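Local atomic coordinates of Tlr1789 protein (Thermosynechococcus elongatus, PDB entry 2X8X), a protein that probably assists protein insertion into the cyanobacterial outer membrane as an Omp85 protein, with the N-terminal POTRA domains described here likely extending into the periplasm. Residues 3-12 and 24-35; 74-82 and 99-109. One frame throughout, in Å; residues are numbered along the deposited sequence.

Interaction 1: 3-12 and 24-35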
loop_
_atom_site.group_PDB
_atom_site.type_symbol
_atom_site.label_atom_id
_atom_site.label_comp_id
_atom_site.label_asym_id
_atom_site.label_seq_id
_atom_site.Cartn_x
_atom_site.Cartn_y
_atom_site.Cartn_z
ATOM N N PRO A 3 -31.998 24.048 13.463
ATOM C CA PRO A 3 -31.970 24.848 14.677
ATOM C C PRO A 3 -30.650 24.674 15.446
ATOM O O PRO A 3 -29.828 23.821 15.087
ATOM C CB PRO A 3 -33.090 24.215 15.501
ATOM C CG PRO A 3 -32.952 22.743 15.196
ATOM C CD PRO A 3 -32.633 22.732 13.716
ATOM N N LYS A 4 -30.514 25.440 16.529
ATOM C CA LYS A 4 -29.302 25.589 17.333
ATOM C C LYS A 4 -29.599 25.124 18.768
ATOM O O LYS A 4 -30.670 25.394 19.260
ATOM C CB LYS A 4 -28.936 27.084 17.363
ATOM C CG LYS A 4 -28.232 27.682 16.102
ATOM C CD LYS A 4 -28.159 29.242 16.168
ATOM C CE LYS A 4 -26.919 29.852 15.424
ATOM N NZ LYS A 4 -26.580 31.309 15.780
ATOM N N VAL A 5 -28.672 24.455 19.455
ATOM C CA VAL A 5 -28.870 24.024 20.864
ATOM C C VAL A 5 -27.689 24.433 21.739
ATOM O O VAL A 5 -26.541 24.317 21.319
ATOM C CB VAL A 5 -28.971 22.461 21.014
ATOM C CG1 VAL A 5 -29.312 22.087 22.456
ATOM C CG2 VAL A 5 -29.985 21.854 20.032
ATOM N N LEU A 6 -27.957 24.880 22.956
ATOM C CA LEU A 6 -26.888 25.175 23.934
ATOM C C LEU A 6 -26.402 23.952 24.743
ATOM O O LEU A 6 -27.218 23.244 25.343
ATOM C CB LEU A 6 -27.313 26.318 24.871
ATOM C CG LEU A 6 -26.395 26.731 26.040
ATOM C CD1 LEU A 6 -25.156 27.469 25.533
ATOM C CD2 LEU A 6 -27.125 27.596 27.072
ATOM N N ILE A 7 -25.087 23.753 24.823
ATOM C CA ILE A 7 -24.469 22.556 25.398
ATOM C C ILE A 7 -24.019 22.827 26.821
ATOM O O ILE A 7 -23.386 23.848 27.067
ATOM C CB ILE A 7 -23.204 22.103 24.538
ATOM C CG1 ILE A 7 -23.563 21.932 23.058
ATOM C CG2 ILE A 7 -22.520 20.811 25.107
ATOM C CD1 ILE A 7 -24.882 21.164 22.793
ATOM N N ALA A 8 -24.354 21.927 27.761
ATOM C CA ALA A 8 -23.891 22.022 29.171
ATOM C C ALA A 8 -22.614 21.240 29.513
ATOM O O ALA A 8 -21.820 21.685 30.365
ATOM C CB ALA A 8 -24.994 21.623 30.131
ATOM N N GLU A 9 -22.429 20.052 28.908
ATOM C CA GLU A 9 -21.196 19.267 29.126
ATOM C C GLU A 9 -20.866 18.473 27.888
ATOM O O GLU A 9 -21.730 18.137 27.062
ATOM C CB GLU A 9 -21.205 18.366 30.405
ATOM C CG GLU A 9 -22.134 17.144 30.383
ATOM C CD GLU A 9 -22.360 16.458 31.795
ATOM O OE1 GLU A 9 -21.456 15.700 32.229
ATOM O OE2 GLU A 9 -23.435 16.659 32.462
ATOM N N VAL A 10 -19.579 18.201 27.788
ATOM C CA VAL A 10 -19.060 17.413 26.693
ATOM C C VAL A 10 -18.303 16.298 27.390
ATOM O O VAL A 10 -17.491 16.551 28.285
ATOM C CB VAL A 10 -18.165 18.282 25.741
ATOM C CG1 VAL A 10 -17.586 17.424 24.574
ATOM C CG2 VAL A 10 -18.981 19.408 25.156
ATOM N N VAL A 11 -18.634 15.051 27.048
ATOM C CA VAL A 11 -17.812 13.941 27.522
ATOM C C VAL A 11 -17.261 13.120 26.341
ATOM O O VAL A 11 -17.886 12.993 25.280
ATOM C CB VAL A 11 -18.567 13.071 28.595
ATOM C CG1 VAL A 11 -20.000 12.745 28.102
ATOM C CG2 VAL A 11 -17.756 11.788 28.996
ATOM N N VAL A 12 -16.057 12.605 26.520
ATOM C CA VAL A 12 -15.493 11.654 25.550
ATOM C C VAL A 12 -15.480 10.255 26.179
ATOM O O VAL A 12 -14.918 10.090 27.265
ATOM C CB VAL A 12 -14.069 12.107 25.156
ATOM C CG1 VAL A 12 -13.319 11.004 24.374
ATOM C CG2 VAL A 12 -14.130 13.402 24.362
ATOM N N TYR A 24 -10.594 16.183 22.669
ATOM C CA TYR A 24 -11.008 17.525 23.101
ATOM C C TYR A 24 -10.368 18.622 22.285
ATOM O O TYR A 24 -10.989 19.627 22.042
ATOM C CB TYR A 24 -10.680 17.771 24.561
ATOM C CG TYR A 24 -11.700 17.177 25.484
ATOM C CD1 TYR A 24 -13.032 17.625 25.464
ATOM C CD2 TYR A 24 -11.348 16.172 26.384
ATOM C CE1 TYR A 24 -13.984 17.057 26.314
ATOM C CE2 TYR A 24 -12.287 15.622 27.256
ATOM C CZ TYR A 24 -13.593 16.062 27.198
ATOM O OH TYR A 24 -14.524 15.496 28.028
ATOM N N GLN A 25 -9.113 18.437 21.900
ATOM C CA GLN A 25 -8.318 19.393 21.134
ATOM C C GLN A 25 -8.951 19.596 19.748
ATOM O O GLN A 25 -8.957 20.677 19.255
ATOM C CB GLN A 25 -6.923 18.773 21.030
ATOM C CG GLN A 25 -5.723 19.535 20.451
ATOM C CD GLN A 25 -4.346 18.915 20.932
ATOM O OE1 GLN A 25 -4.205 17.686 21.057
ATOM N NE2 GLN A 25 -3.342 19.780 21.194
ATOM N N VAL A 26 -9.504 18.550 19.121
ATOM C CA VAL A 26 -9.890 18.644 17.702
ATOM C C VAL A 26 -11.366 19.029 17.484
ATOM O O VAL A 26 -11.742 19.463 16.426
ATOM C CB VAL A 26 -9.547 17.339 16.898
ATOM C CG1 VAL A 26 -8.089 16.927 17.082
ATOM C CG2 VAL A 26 -10.380 16.221 17.344
ATOM N N ILE A 27 -12.202 18.871 18.480
ATOM C CA ILE A 27 -13.629 19.218 18.313
ATOM C C ILE A 27 -13.830 20.705 18.613
ATOM O O ILE A 27 -12.983 21.330 19.271
ATOM C CB ILE A 27 -14.561 18.374 19.226
ATOM C CG1 ILE A 27 -14.335 18.766 20.696
ATOM C CG2 ILE A 27 -14.413 16.830 18.855
ATOM C CD1 ILE A 27 -14.931 17.842 21.784
ATOM N N SER A 28 -14.917 21.284 18.125
ATOM C CA SER A 28 -15.153 22.665 18.460
ATOM C C SER A 28 -16.236 22.778 19.522
ATOM O O SER A 28 -16.386 23.830 20.108
ATOM C CB SER A 28 -15.497 23.487 17.207
ATOM O OG SER A 28 -16.657 22.912 16.581
ATOM N N THR A 29 -17.010 21.714 19.741
ATOM C CA THR A 29 -18.113 21.765 20.701
ATOM C C THR A 29 -17.559 21.721 22.133
ATOM O O THR A 29 -16.792 20.801 22.514
ATOM C CB THR A 29 -19.193 20.663 20.436
ATOM O OG1 THR A 29 -19.618 20.713 19.050
ATOM C CG2 THR A 29 -20.399 20.913 21.336
ATOM N N ARG A 30 -17.922 22.757 22.887
ATOM C CA ARG A 30 -17.547 22.984 24.284
ATOM C C ARG A 30 -18.813 23.163 25.144
ATOM O O ARG A 30 -19.871 23.488 24.623
ATOM C CB ARG A 30 -16.706 24.284 24.447
ATOM C CG ARG A 30 -15.472 24.482 23.496
ATOM C CD ARG A 30 -14.297 23.570 23.877
ATOM N NE ARG A 30 -13.282 23.473 22.812
ATOM C CZ ARG A 30 -12.581 22.367 22.506
ATOM N NH1 ARG A 30 -12.787 21.211 23.176
ATOM N NH2 ARG A 30 -11.676 22.415 21.503
ATOM N N PRO A 31 -18.679 22.956 26.472
ATOM C CA PRO A 31 -19.717 23.392 27.422
ATOM C C PRO A 31 -19.839 24.900 27.281
ATOM O O PRO A 31 -18.817 25.603 27.272
ATOM C CB PRO A 31 -19.127 23.036 28.807
ATOM C CG PRO A 31 -17.958 22.065 28.509
ATOM C CD PRO A 31 -17.456 22.488 27.172
ATOM N N GLY A 32 -21.068 25.374 27.113
ATOM C CA GLY A 32 -21.341 26.806 26.980
ATOM C C GLY A 32 -21.500 27.274 25.544
ATOM O O GLY A 32 -21.849 28.447 25.310
ATOM N N SER A 33 -21.257 26.362 24.589
ATOM C CA SER A 33 -21.296 26.703 23.173
ATOM C C SER A 33 -22.637 26.275 22.584
ATOM O O SER A 33 -23.286 25.363 23.111
ATOM C CB SER A 33 -20.074 26.131 22.416
ATOM O OG SER A 33 -20.337 24.839 21.904
ATOM N N THR A 34 -23.075 26.987 21.545
ATOM C CA THR A 34 -24.282 26.666 20.779
ATOM C C THR A 34 -23.895 25.868 19.530
ATOM O O THR A 34 -23.054 26.310 18.764
ATOM C CB THR A 34 -24.961 27.991 20.331
ATOM O OG1 THR A 34 -25.350 28.788 21.484
ATOM C CG2 THR A 34 -26.178 27.755 19.430
ATOM N N THR A 35 -24.502 24.712 19.313
ATOM C CA THR A 35 -24.183 23.897 18.150
ATOM C C THR A 35 -25.427 23.516 17.287
ATOM O O THR A 35 -26.591 23.647 17.738
ATOM C CB THR A 35 -23.347 22.652 18.574
ATOM O OG1 THR A 35 -22.907 21.941 17.414
ATOM C CG2 THR A 35 -24.167 21.653 19.434
HETATM O O HOH W 1 -14.442 13.084 29.181
#

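Interaction 2: 74-82 and 99-109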
loop_
_atom_site.group_PDB
_atom_site.type_symbol
_atom_site.label_atom_id
_atom_site.label_comp_id
_atom_site.label_asym_id
_atom_site.label_seq_id
_atom_site.Cartn_x
_atom_site.Cartn_y
_atom_site.Cartn_z
ATOM N N ARG A 74 -14.113 4.534 19.309
ATOM C CA ARG A 74 -13.652 3.135 19.346
ATOM C C ARG A 74 -12.297 3.201 18.610
ATOM O O ARG A 74 -12.266 3.355 17.389
ATOM C CB ARG A 74 -14.647 2.206 18.601
ATOM C CG ARG A 74 -14.288 0.741 18.711
ATOM C CD ARG A 74 -15.371 -0.155 18.011
ATOM N NE ARG A 74 -14.489 -0.890 17.159
ATOM C CZ ARG A 74 -14.522 -1.014 15.843
ATOM N NH1 ARG A 74 -15.546 -0.616 15.095
ATOM N NH2 ARG A 74 -13.505 -1.646 15.315
ATOM N N PRO A 75 -11.218 3.310 19.366
ATOM C CA PRO A 75 -9.903 3.417 18.831
ATOM C C PRO A 75 -9.513 2.112 18.111
ATOM O O PRO A 75 -10.069 1.003 18.424
ATOM C CB PRO A 75 -9.033 3.516 20.064
ATOM C CG PRO A 75 -10.057 3.959 21.223
ATOM C CD PRO A 75 -11.288 3.367 20.837
ATOM N N TYR A 76 -8.548 2.221 17.204
ATOM C CA TYR A 76 -7.926 1.011 16.684
ATOM C C TYR A 76 -7.168 0.422 17.893
ATOM O O TYR A 76 -6.912 1.153 18.821
ATOM C CB TYR A 76 -6.950 1.299 15.529
ATOM C CG TYR A 76 -7.642 1.854 14.290
ATOM C CD1 TYR A 76 -8.517 1.055 13.530
ATOM C CD2 TYR A 76 -7.408 3.148 13.860
ATOM C CE1 TYR A 76 -9.200 1.557 12.403
ATOM C CE2 TYR A 76 -8.056 3.636 12.753
ATOM C CZ TYR A 76 -8.967 2.829 12.028
ATOM O OH TYR A 76 -9.614 3.361 10.895
ATOM N N PRO A 77 -6.837 -0.892 17.873
ATOM C CA PRO A 77 -6.116 -1.578 18.950
ATOM C C PRO A 77 -4.704 -1.028 19.052
ATOM O O PRO A 77 -4.199 -0.404 18.091
ATOM C CB PRO A 77 -5.971 -3.026 18.428
ATOM C CG PRO A 77 -6.871 -3.158 17.232
ATOM C CD PRO A 77 -7.179 -1.782 16.727
ATOM N N VAL A 78 -4.040 -1.273 20.180
ATOM C CA VAL A 78 -2.609 -1.013 20.287
ATOM C C VAL A 78 -1.907 -1.938 19.273
ATOM O O VAL A 78 -2.229 -3.122 19.175
ATOM C CB VAL A 78 -2.065 -1.231 21.710
ATOM C CG1 VAL A 78 -0.532 -1.172 21.734
ATOM C CG2 VAL A 78 -2.590 -0.099 22.641
ATOM N N LEU A 79 -1.001 -1.375 18.495
ATOM C CA LEU A 79 -0.321 -2.166 17.481
ATOM C C LEU A 79 0.721 -3.116 18.078
ATOM O O LEU A 79 1.669 -2.664 18.772
ATOM C CB LEU A 79 0.358 -1.192 16.466
ATOM C CG LEU A 79 1.125 -1.914 15.345
ATOM C CD1 LEU A 79 0.128 -2.730 14.438
ATOM C CD2 LEU A 79 1.906 -0.933 14.496
ATOM N N ARG A 80 0.589 -4.419 17.801
ATOM C CA ARG A 80 1.545 -5.406 18.337
ATOM C C ARG A 80 2.499 -6.013 17.297
ATOM O O ARG A 80 3.586 -6.499 17.649
ATOM C CB ARG A 80 0.802 -6.587 18.967
ATOM C CG ARG A 80 -0.141 -6.176 20.075
ATOM C CD ARG A 80 0.587 -5.518 21.233
ATOM N NE ARG A 80 -0.411 -5.113 22.237
ATOM C CZ ARG A 80 -0.104 -4.462 23.341
ATOM N NH1 ARG A 80 1.168 -4.103 23.567
ATOM N NH2 ARG A 80 -1.073 -4.129 24.173
ATOM N N ALA A 81 2.092 -6.019 16.034
ATOM C CA ALA A 81 2.925 -6.631 14.988
ATOM C C ALA A 81 2.382 -6.282 13.639
ATOM O O ALA A 81 1.135 -6.014 13.463
ATOM C CB ALA A 81 2.927 -8.244 15.128
ATOM N N VAL A 82 3.299 -6.270 12.643
ATOM C CA VAL A 82 2.829 -6.098 11.252
ATOM C C VAL A 82 3.491 -7.258 10.522
ATOM O O VAL A 82 4.678 -7.449 10.690
ATOM C CB VAL A 82 3.286 -4.782 10.623
ATOM C CG1 VAL A 82 2.740 -4.643 9.149
ATOM C CG2 VAL A 82 2.822 -3.574 11.511
ATOM N N PHE A 99 8.201 -0.773 10.822
ATOM C CA PHE A 99 7.092 -0.522 11.680
ATOM C C PHE A 99 7.461 -0.499 13.178
ATOM O O PHE A 99 6.630 -0.050 13.946
ATOM C CB PHE A 99 5.874 -1.468 11.377
ATOM C CG PHE A 99 5.235 -1.227 10.033
ATOM C CD1 PHE A 99 5.624 -1.982 8.927
ATOM C CD2 PHE A 99 4.260 -0.250 9.838
ATOM C CE1 PHE A 99 5.056 -1.761 7.661
ATOM C CE2 PHE A 99 3.692 -0.068 8.599
ATOM C CZ PHE A 99 4.089 -0.823 7.495
ATOM N N ALA A 100 8.678 -0.911 13.582
ATOM C CA ALA A 100 9.119 -0.832 15.026
ATOM C C ALA A 100 8.699 0.439 15.790
ATOM O O ALA A 100 8.258 0.307 16.954
ATOM C CB ALA A 100 10.684 -1.108 15.205
ATOM N N PRO A 101 8.806 1.666 15.165
ATOM C CA PRO A 101 8.475 2.844 15.995
ATOM C C PRO A 101 6.993 2.934 16.434
ATOM O O PRO A 101 6.651 3.664 17.395
ATOM C CB PRO A 101 8.834 4.029 15.099
ATOM C CG PRO A 101 10.061 3.484 14.198
ATOM C CD PRO A 101 9.512 2.045 13.903
ATOM N N GLN A 102 6.138 2.200 15.733
ATOM C CA GLN A 102 4.687 2.234 15.958
ATOM C C GLN A 102 4.170 1.169 16.941
ATOM O O GLN A 102 2.987 1.230 17.385
ATOM C CB GLN A 102 3.944 2.057 14.613
ATOM C CG GLN A 102 4.210 3.207 13.663
ATOM C CD GLN A 102 3.543 3.014 12.296
ATOM O OE1 GLN A 102 4.217 3.131 11.255
ATOM N NE2 GLN A 102 2.265 2.714 12.280
ATOM N N ILE A 103 5.020 0.182 17.231
ATOM C CA ILE A 103 4.554 -1.011 17.973
ATOM C C ILE A 103 4.399 -0.581 19.439
ATOM O O ILE A 103 5.220 0.189 19.902
ATOM C CB ILE A 103 5.532 -2.190 17.759
ATOM C CG1 ILE A 103 5.227 -2.838 16.377
ATOM C CG2 ILE A 103 5.292 -3.295 18.839
ATOM C CD1 ILE A 103 6.399 -3.352 15.689
ATOM N N GLY A 104 3.295 -0.935 20.128
ATOM C CA GLY A 104 3.092 -0.584 21.520
ATOM C C GLY A 104 2.247 0.645 21.758
ATOM O O GLY A 104 2.005 0.995 22.936
ATOM N N ARG A 105 1.734 1.302 20.695
ATOM C CA ARG A 105 0.755 2.374 20.926
ATOM C C ARG A 105 -0.368 2.164 19.998
ATOM O O ARG A 105 -0.254 1.385 19.057
ATOM C CB ARG A 105 1.321 3.768 20.630
ATOM C CG ARG A 105 2.794 3.867 20.497
ATOM C CD ARG A 105 3.091 5.379 20.359
ATOM N NE ARG A 105 2.922 5.809 18.973
ATOM C CZ ARG A 105 3.912 5.774 18.095
ATOM N NH1 ARG A 105 5.104 5.383 18.542
ATOM N NH2 ARG A 105 3.733 6.167 16.822
ATOM N N THR A 106 -1.460 2.863 20.231
ATOM C CA THR A 106 -2.643 2.708 19.444
ATOM C C THR A 106 -2.230 2.845 17.964
ATOM O O THR A 106 -1.450 3.751 17.605
ATOM C CB THR A 106 -3.572 3.912 19.722
ATOM O OG1 THR A 106 -3.965 3.833 21.080
ATOM C CG2 THR A 106 -4.854 3.873 18.805
ATOM N N LEU A 107 -2.774 1.980 17.124
ATOM C CA LEU A 107 -2.452 2.052 15.691
ATOM C C LEU A 107 -3.106 3.323 15.129
ATOM O O LEU A 107 -4.263 3.658 15.467
ATOM C CB LEU A 107 -3.053 0.814 15.024
ATOM C CG LEU A 107 -3.217 0.888 13.491
ATOM C CD1 LEU A 107 -1.874 0.776 12.772
ATOM C CD2 LEU A 107 -4.108 -0.250 13.185
ATOM N N ASN A 108 -2.367 4.018 14.268
ATOM C CA ASN A 108 -2.840 5.170 13.569
ATOM C C ASN A 108 -2.761 4.864 12.063
ATOM O O ASN A 108 -1.698 4.506 11.542
ATOM C CB ASN A 108 -2.039 6.439 13.945
ATOM C CG ASN A 108 -2.605 7.655 13.290
ATOM O OD1 ASN A 108 -2.489 7.817 12.056
ATOM N ND2 ASN A 108 -3.251 8.543 14.084
ATOM N N LEU A 109 -3.886 4.932 11.364
ATOM C CA LEU A 109 -3.866 4.573 9.945
ATOM C C LEU A 109 -3.101 5.537 9.070
ATOM O O LEU A 109 -2.612 5.137 8.040
ATOM C CB LEU A 109 -5.257 4.386 9.394
ATOM C CG LEU A 109 -6.019 3.093 9.739
ATOM C CD1 LEU A 109 -7.107 2.880 8.704
ATOM C CD2 LEU A 109 -5.255 1.807 9.845
HETATM O O HOH W 2 -6.095 1.731 21.387
#

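Interaction 1: 3-12 and 24-35
I7 meets T35 in the tightest part of this contact, its CD1 pressed to 3.5 Å from T35 CG2. The T35 methyl sits between its own backbone N and carbonyl carbon (chi1 -173° for OG1), which turns it into the path of the isoleucine. Two antiparallel bonds, V5 N to T35 O and T35 N to V5 O, pair these short strand pieces, and I7 N continues the pairing to S33 O. There the type II turn R30-S33 closes on the strand: G32 N reaches I7 O at 2.8 Å, nearly straight (169°). With phi at 98°, a CB on residue 32 would press on the preceding carbonyl oxygen, so a residue lacking one suits the place.

Farther on, V10 CG1 meets I27 CD1 tip to tip (3.9 Å), while V10 CG2 lies 4.0 Å from P31 CD and close to T29 O, which is buried without a partner. V12 CG2 rests over a face of the Y24 ring, 4.1 Å from its centroid, while a water bridges Y24 OH and V12 N. R30 holds Y24 O with NH1 and NH2 together.

The outer side is looser: L6, T34 and K4 are exposed, and K4 CB touches T34 CG2 while its amine leads away. Here the first strand of a POTRA domain is bordered by the inter-helix loop of its beta-alpha-alpha-beta-beta fold.

Interaction 2: 74-82 and 99-109
In the second POTRA domain, the loop between the two helices lies along the chain that enters the first strand, and the two are joined where L79 faces the type II turn Q102-R105. L79 O accepts G104 N (2.7 Å), nearly in line with the carbonyl, and L79 N donates to R105 O. The latter bond is straight at hydrogen (172°), yet its donor stands above the carbonyl plane. G104, at phi 97°, has no CB to strike the oxygen of I103. With CG anti to the backbone N (chi1 179°), the L79 side chain turns toward the loop, where CD2 meets Q102 CB at 3.6 Å. An aliphatic residue fits this buried spot, which V145 of strand 144-150 also lines.

Two residues earlier, L107 N bonds P77 O at 2.9 Å. L107 O, buried without a hydrogen-bonding partner, lies at the edge of the Y76 ring. The Y76 and L109 side chains cross at about a right angle, L109 CD2 over one ring face and Y76 CE2 3.7 Å from L109 CG. Y76 also touches A54 of strand 53-63, in the first domain. V78 CG1, which also covers the R80 guanidinium, packs 3.3 Å from G104 C, and a water joins Y76 O to T106 OG1.

In the beta-alpha-alpha-beta-beta order of the POTRA fold, V82 belongs to the first strand and F99 ends the first helix. V82 CG1 lies over a face of the F99 ring, 4.1 Å from its centroid, while L147 packs against both.

Overall arrangement
Interactions 1 and 2 are the same element in two successive POTRA domains: each time the first strand, or the chain leading into it, meets the loop between the two helices. I7, G32 and S33 in the first correspond to L79, G104 and R105 in the second, and V10 with I27 to V82 with F99. One difference is at V5, which both donates to and accepts from T35, whereas the matching proline, P77, can only accept, from L107. The contacts do not touch: their centres are 30 Å apart and their nearest atoms about 8 Å. Strand 66-75, neighbour of strand 5-13 in the first sheet, runs on into residues 74-82 and so carries the chain from one to the other.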